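Local coordinates for protein inorganic pyrophosphatase (Anaplasma phagocytophilum, PDB 3LD3) that probably hydrolyses inorganic pyrophosphate to two phosphate ions, using magnesium, as a homohexameric cytoplasmic enzyme of the PPase family, at residues V37-K51 and F66-I80. Residues are numbered along the deposited sequence; the frame is centred on the assembly and turned at random.
Sequences VNVVIEVSQDSHPVK and FLPTAMYYPCNYGFI. With PO4 (phosphate ion), chain C.
V40 and F79 exchange two backbone hydrogen bonds, V40 N to F79 O and F79 N to V40 O, and so join strands 37-41 and 76-79 in antiparallel fashion. I41 then faces G78. Beyond that pair the register shifts by one residue. Y77 O accepts from both E42 N (2.7 Å) and V43 N (2.9 Å), which makes a classic beta bulge, and Y77 N returns a bond to V43 O. The chain turns a corner at E42, the first of the two donors. Farther along, L67 N bonds P49 O (2.9 Å), beside the antiparallel pair V50 and F66.

The type II turn 44-47 is held from the other segment. N76 OD1 takes Q45 N at 2.8 Å, with the donor well above the amide plane; N76 OD1 also accepts from V101 N, and N76 ND2 reaches V95 O. D46 N makes a longer bond to Y73 O. Water 1 links D46 OD1 to P74 O, and water 2 joins S47 OG to Y73 N.

Apolar contacts lie along the strand pair and on the loop beside it. V40 CB sits over one face of the F79 ring in a CH-pi contact, 4.2 Å from its centroid. F79 CG lies between its backbone N and carbonyl carbon (chi1 72°), which brings the ring alongside V40. V43 CG1 meets Y73 CD2 at 3.7 Å, and the two side chains cross at about a right angle.

At the pocket, K51 CE lies 3.2 Å from Y73 OH. K51 NZ forms a salt bridge with E53 and a weak bond to a phosphate ion, probably from the crystallisation liquor, which R65 and Y163 also hold. Water 3 bridges K51 NZ and Y77 OH, which also hydrogen-bonds K126 NZ. These two predicted substrate ligands thus meet at a shared water beside the phosphate, consistent with a pyrophosphate site.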
loop_
_atom_site.group_PDB
_atom_site.type_symbol
_atom_site.label_atom_id
_atom_site.label_comp_id
_atom_site.label_asym_id
_atom_site.label_seq_id
_atom_site.Cartn_x
_atom_site.Cartn_y
_atom_site.Cartn_z
ATOM N N VAL A 37 1.130 14.738 -25.890
ATOM C CA VAL A 37 0.711 13.469 -26.446
ATOM C C VAL A 37 -0.031 12.688 -25.389
ATOM O O VAL A 37 0.167 12.927 -24.188
ATOM C CB VAL A 37 1.911 12.622 -26.971
ATOM C CG1 VAL A 37 2.639 13.355 -28.149
ATOM C CG2 VAL A 37 2.943 12.342 -25.861
ATOM N N ASN A 38 -0.870 11.767 -25.851
ATOM C CA ASN A 38 -1.551 10.819 -24.975
ATOM C C ASN A 38 -0.684 9.588 -24.739
ATOM O O ASN A 38 -0.077 9.041 -25.676
ATOM C CB ASN A 38 -2.886 10.369 -25.597
ATOM C CG ASN A 38 -3.847 11.487 -25.825
ATOM O OD1 ASN A 38 -3.835 12.481 -25.092
ATOM N ND2 ASN A 38 -4.748 11.334 -26.831
ATOM N N VAL A 39 -0.659 9.127 -23.488
ATOM C CA VAL A 39 0.041 7.916 -23.109
ATOM C C VAL A 39 -0.948 7.034 -22.355
ATOM O O VAL A 39 -1.531 7.472 -21.384
ATOM C CB VAL A 39 1.290 8.206 -22.249
ATOM C CG1 VAL A 39 1.999 6.885 -21.820
ATOM C CG2 VAL A 39 2.273 9.128 -23.051
ATOM N N VAL A 40 -1.086 5.797 -22.816
ATOM C CA VAL A 40 -1.831 4.753 -22.111
ATOM C C VAL A 40 -0.824 4.062 -21.195
ATOM O O VAL A 40 0.153 3.473 -21.685
ATOM C CB VAL A 40 -2.451 3.734 -23.094
ATOM C CG1 VAL A 40 -3.133 2.567 -22.336
ATOM C CG2 VAL A 40 -3.433 4.387 -24.027
ATOM N N ILE A 41 -1.047 4.151 -19.887
ATOM C CA ILE A 41 -0.148 3.598 -18.884
ATOM C C ILE A 41 -0.314 2.090 -18.830
ATOM O O ILE A 41 -1.447 1.568 -18.817
ATOM C CB ILE A 41 -0.355 4.251 -17.484
ATOM C CG1 ILE A 41 -0.086 5.753 -17.536
ATOM C CG2 ILE A 41 0.529 3.581 -16.397
ATOM C CD1 ILE A 41 1.331 6.112 -18.092
ATOM N N GLU A 42 0.817 1.406 -18.863
ATOM C CA GLU A 42 0.873 -0.052 -18.665
ATOM C C GLU A 42 1.430 -0.444 -17.313
ATOM O O GLU A 42 0.988 -1.464 -16.743
ATOM C CB GLU A 42 1.697 -0.700 -19.789
ATOM C CG GLU A 42 0.959 -0.588 -21.139
ATOM C CD GLU A 42 1.807 -1.026 -22.305
ATOM O OE1 GLU A 42 2.963 -0.583 -22.336
ATOM O OE2 GLU A 42 1.309 -1.786 -23.164
ATOM N N VAL A 43 2.425 0.290 -16.816
ATOM C CA VAL A 43 3.036 -0.001 -15.529
ATOM C C VAL A 43 3.116 1.266 -14.697
ATOM O O VAL A 43 3.636 2.312 -15.170
ATOM C CB VAL A 43 4.482 -0.616 -15.669
ATOM C CG1 VAL A 43 5.094 -0.905 -14.288
ATOM C CG2 VAL A 43 4.455 -1.906 -16.497
ATOM N N SER A 44 2.656 1.181 -13.458
ATOM C CA SER A 44 2.670 2.317 -12.554
ATOM C C SER A 44 4.063 2.578 -11.996
ATOM O O SER A 44 4.815 1.650 -11.705
ATOM C CB SER A 44 1.740 2.080 -11.369
ATOM O OG SER A 44 0.407 1.864 -11.779
ATOM N N GLN A 45 4.362 3.853 -11.772
ATOM C CA GLN A 45 5.567 4.253 -11.089
ATOM C C GLN A 45 5.686 3.589 -9.718
ATOM O O GLN A 45 4.709 3.436 -8.987
ATOM C CB GLN A 45 5.511 5.769 -10.913
ATOM C CG GLN A 45 6.723 6.463 -10.484
ATOM C CD GLN A 45 6.428 7.972 -10.604
ATOM O OE1 GLN A 45 6.666 8.566 -11.648
ATOM N NE2 GLN A 45 5.696 8.508 -9.600
ATOM N N ASP A 46 6.893 3.126 -9.406
ATOM C CA ASP A 46 7.209 2.618 -8.092
ATOM C C ASP A 46 6.434 1.357 -7.713
ATOM O O ASP A 46 6.198 1.130 -6.539
ATOM C CB ASP A 46 6.999 3.718 -7.041
ATOM C CG ASP A 46 7.900 4.929 -7.280
ATOM O OD1 ASP A 46 8.935 4.789 -7.962
ATOM O OD2 ASP A 46 7.564 6.058 -6.839
ATOM N N SER A 47 5.996 0.579 -8.697
ATOM C CA SER A 47 5.159 -0.584 -8.440
ATOM C C SER A 47 6.009 -1.839 -8.242
ATOM O O SER A 47 7.214 -1.827 -8.459
ATOM C CB SER A 47 4.199 -0.806 -9.613
ATOM O OG SER A 47 4.903 -0.922 -10.850
ATOM N N HIS A 48 5.366 -2.906 -7.811
ATOM C CA HIS A 48 6.001 -4.225 -7.858
ATOM C C HIS A 48 6.258 -4.550 -9.333
ATOM O O HIS A 48 5.568 -4.062 -10.219
ATOM C CB HIS A 48 5.102 -5.252 -7.220
ATOM C CG HIS A 48 4.890 -5.021 -5.758
ATOM N ND1 HIS A 48 5.940 -4.874 -4.873
ATOM C CD2 HIS A 48 3.752 -4.921 -5.024
ATOM C CE1 HIS A 48 5.449 -4.691 -3.653
ATOM N NE2 HIS A 48 4.128 -4.735 -3.716
ATOM N N PRO A 49 7.246 -5.403 -9.602
ATOM C CA PRO A 49 7.697 -5.600 -10.962
ATOM C C PRO A 49 6.784 -6.502 -11.824
ATOM O O PRO A 49 7.239 -7.511 -12.397
ATOM C CB PRO A 49 9.110 -6.152 -10.740
ATOM C CG PRO A 49 9.045 -6.880 -9.516
ATOM C CD PRO A 49 8.175 -6.002 -8.630
ATOM N N VAL A 50 5.491 -6.165 -11.890
ATOM C CA VAL A 50 4.564 -6.834 -12.786
ATOM C C VAL A 50 4.517 -6.020 -14.078
ATOM O O VAL A 50 4.046 -4.888 -14.090
ATOM C CB VAL A 50 3.150 -6.966 -12.194
ATOM C CG1 VAL A 50 2.238 -7.781 -13.101
ATOM C CG2 VAL A 50 3.196 -7.598 -10.759
ATOM N N LYS A 51 4.981 -6.602 -15.175
ATOM C CA LYS A 51 5.051 -5.860 -16.445
ATOM C C LYS A 51 3.808 -6.175 -17.268
ATOM O O LYS A 51 3.723 -7.205 -17.958
ATOM C CB LYS A 51 6.302 -6.200 -17.256
ATOM C CG LYS A 51 6.429 -5.176 -18.380
ATOM C CD LYS A 51 7.129 -5.594 -19.568
ATOM C CE LYS A 51 7.504 -4.365 -20.399
ATOM N NZ LYS A 51 6.507 -4.003 -21.434
ATOM N N PHE A 66 6.676 -11.171 -14.959
ATOM C CA PHE A 66 7.207 -10.572 -13.763
ATOM C C PHE A 66 8.706 -10.353 -14.019
ATOM O O PHE A 66 9.389 -11.264 -14.527
ATOM C CB PHE A 66 6.962 -11.476 -12.559
ATOM C CG PHE A 66 5.485 -11.743 -12.263
ATOM C CD1 PHE A 66 4.835 -11.102 -11.204
ATOM C CD2 PHE A 66 4.754 -12.630 -13.032
ATOM C CE1 PHE A 66 3.494 -11.347 -10.949
ATOM C CE2 PHE A 66 3.421 -12.877 -12.787
ATOM C CZ PHE A 66 2.784 -12.213 -11.720
ATOM N N LEU A 67 9.229 -9.178 -13.730
ATOM C CA LEU A 67 10.658 -8.951 -13.995
ATOM C C LEU A 67 11.444 -9.932 -13.132
ATOM O O LEU A 67 11.160 -10.099 -11.958
ATOM C CB LEU A 67 11.093 -7.524 -13.650
ATOM C CG LEU A 67 10.407 -6.319 -14.289
ATOM C CD1 LEU A 67 11.097 -4.998 -13.902
ATOM C CD2 LEU A 67 10.376 -6.537 -15.810
ATOM N N PRO A 68 12.459 -10.603 -13.716
ATOM C CA PRO A 68 13.214 -11.538 -12.924
ATOM C C PRO A 68 14.219 -10.865 -11.999
ATOM O O PRO A 68 14.587 -11.456 -10.980
ATOM C CB PRO A 68 13.904 -12.426 -13.965
ATOM C CG PRO A 68 13.798 -11.794 -15.183
ATOM C CD PRO A 68 12.686 -10.771 -15.151
ATOM N N THR A 69 14.543 -9.616 -12.303
ATOM C CA THR A 69 15.437 -8.780 -11.536
ATOM C C THR A 69 14.630 -8.019 -10.478
ATOM O O THR A 69 13.403 -7.789 -10.660
ATOM C CB THR A 69 16.169 -7.816 -12.440
ATOM O OG1 THR A 69 15.251 -7.130 -13.314
ATOM C CG2 THR A 69 17.218 -8.637 -13.335
ATOM N N ALA A 70 15.302 -7.651 -9.395
ATOM C CA ALA A 70 14.661 -6.935 -8.275
ATOM C C ALA A 70 14.726 -5.451 -8.584
ATOM O O ALA A 70 15.433 -4.661 -7.908
ATOM C CB ALA A 70 15.315 -7.261 -6.949
ATOM N N MET A 71 14.073 -5.080 -9.689
ATOM C CA MET A 71 14.040 -3.686 -10.171
ATOM C C MET A 71 12.584 -3.248 -10.308
ATOM O O MET A 71 11.694 -4.077 -10.302
ATOM C CB MET A 71 14.789 -3.518 -11.499
ATOM C CG MET A 71 16.203 -4.029 -11.383
ATOM S SD MET A 71 17.329 -3.622 -12.705
ATOM C CE MET A 71 17.809 -1.974 -12.280
ATOM N N TYR A 72 12.356 -1.954 -10.426
ATOM C CA TYR A 72 10.985 -1.434 -10.595
ATOM C C TYR A 72 11.062 -0.291 -11.584
ATOM O O TYR A 72 12.086 0.404 -11.675
ATOM C CB TYR A 72 10.361 -1.005 -9.221
ATOM C CG TYR A 72 11.059 0.177 -8.607
ATOM C CD1 TYR A 72 10.688 1.473 -8.920
ATOM C CD2 TYR A 72 12.097 -0.005 -7.688
ATOM C CE1 TYR A 72 11.340 2.577 -8.389
ATOM C CE2 TYR A 72 12.769 1.067 -7.142
ATOM C CZ TYR A 72 12.403 2.376 -7.481
ATOM O OH TYR A 72 13.099 3.492 -6.991
ATOM N N TYR A 73 9.974 -0.075 -12.330
ATOM C CA TYR A 73 9.931 1.056 -13.275
ATOM C C TYR A 73 10.023 2.389 -12.527
ATOM O O TYR A 73 9.210 2.670 -11.659
ATOM C CB TYR A 73 8.669 0.968 -14.134
ATOM C CG TYR A 73 8.821 -0.032 -15.261
ATOM C CD1 TYR A 73 9.189 0.403 -16.543
ATOM C CD2 TYR A 73 8.643 -1.393 -15.043
ATOM C CE1 TYR A 73 9.355 -0.515 -17.592
ATOM C CE2 TYR A 73 8.818 -2.330 -16.074
ATOM C CZ TYR A 73 9.179 -1.859 -17.348
ATOM O OH TYR A 73 9.325 -2.789 -18.345
ATOM N N PRO A 74 11.015 3.233 -12.875
ATOM C CA PRO A 74 11.216 4.473 -12.105
ATOM C C PRO A 74 10.249 5.624 -12.426
ATOM O O PRO A 74 10.267 6.681 -11.759
ATOM C CB PRO A 74 12.654 4.838 -12.433
ATOM C CG PRO A 74 12.909 4.297 -13.782
ATOM C CD PRO A 74 12.143 2.966 -13.777
ATOM N N CYS A 75 9.438 5.434 -13.459
ATOM C CA CYS A 75 8.370 6.359 -13.838
ATOM C C CYS A 75 7.194 5.460 -14.200
ATOM O O CYS A 75 7.359 4.255 -14.385
ATOM C CB CYS A 75 8.734 7.202 -15.068
ATOM S SG CYS A 75 10.234 8.110 -14.960
ATOM N N ASN A 76 6.014 6.054 -14.331
ATOM C CA ASN A 76 4.943 5.390 -15.018
ATOM C C ASN A 76 5.415 5.079 -16.430
ATOM O O ASN A 76 6.220 5.828 -17.016
ATOM C CB ASN A 76 3.707 6.289 -15.052
ATOM C CG ASN A 76 3.280 6.696 -13.687
ATOM O OD1 ASN A 76 2.762 5.874 -12.924
ATOM N ND2 ASN A 76 3.539 7.943 -13.322
ATOM N N TYR A 77 4.996 3.944 -16.949
ATOM C CA TYR A 77 5.425 3.491 -18.259
ATOM C C TYR A 77 4.264 3.063 -19.136
ATOM O O TYR A 77 3.402 2.292 -18.735
ATOM C CB TYR A 77 6.401 2.343 -18.082
ATOM C CG TYR A 77 7.011 1.787 -19.336
ATOM C CD1 TYR A 77 8.054 2.452 -19.958
ATOM C CD2 TYR A 77 6.581 0.581 -19.870
ATOM C CE1 TYR A 77 8.657 1.923 -21.088
ATOM C CE2 TYR A 77 7.159 0.053 -21.015
ATOM C CZ TYR A 77 8.213 0.731 -21.607
ATOM O OH TYR A 77 8.799 0.222 -22.749
ATOM N N GLY A 78 4.255 3.553 -20.364
ATOM C CA GLY A 78 3.253 3.143 -21.307
ATOM C C GLY A 78 3.605 3.538 -22.711
ATOM O O GLY A 78 4.797 3.666 -23.045
ATOM N N PHE A 79 2.586 3.684 -23.531
ATOM C CA PHE A 79 2.767 3.937 -24.962
ATOM C C PHE A 79 1.837 4.993 -25.556
ATOM O O PHE A 79 0.743 5.260 -25.042
ATOM C CB PHE A 79 2.623 2.625 -25.752
ATOM C CG PHE A 79 1.207 2.127 -25.828
ATOM C CD1 PHE A 79 0.400 2.414 -26.911
ATOM C CD2 PHE A 79 0.667 1.381 -24.776
ATOM C CE1 PHE A 79 -0.910 1.966 -26.969
ATOM C CE2 PHE A 79 -0.661 0.949 -24.826
ATOM C CZ PHE A 79 -1.447 1.229 -25.911
ATOM N N ILE A 80 2.288 5.608 -26.646
ATOM C CA ILE A 80 1.462 6.558 -27.387
ATOM C C ILE A 80 0.620 5.798 -28.403
ATOM O O ILE A 80 1.159 5.141 -29.321
ATOM C CB ILE A 80 2.315 7.632 -28.132
ATOM C CG1 ILE A 80 3.319 8.315 -27.199
ATOM C CG2 ILE A 80 1.388 8.646 -28.767
ATOM C CD1 ILE A 80 4.307 9.258 -27.925
HETATM P P PO4 C . 10.174 -4.600 -22.956
HETATM O O1 PO4 C . 11.229 -4.613 -24.034
HETATM O O2 PO4 C . 9.492 -5.951 -22.846
HETATM O O3 PO4 C . 10.792 -4.295 -21.606
HETATM O O4 PO4 C . 9.160 -3.508 -23.301
HETATM O O HOH W 1 10.459 6.688 -8.930
HETATM O O HOH W 2 7.645 -1.747 -11.550
HETATM O O HOH W 3 7.542 -2.059 -23.757
#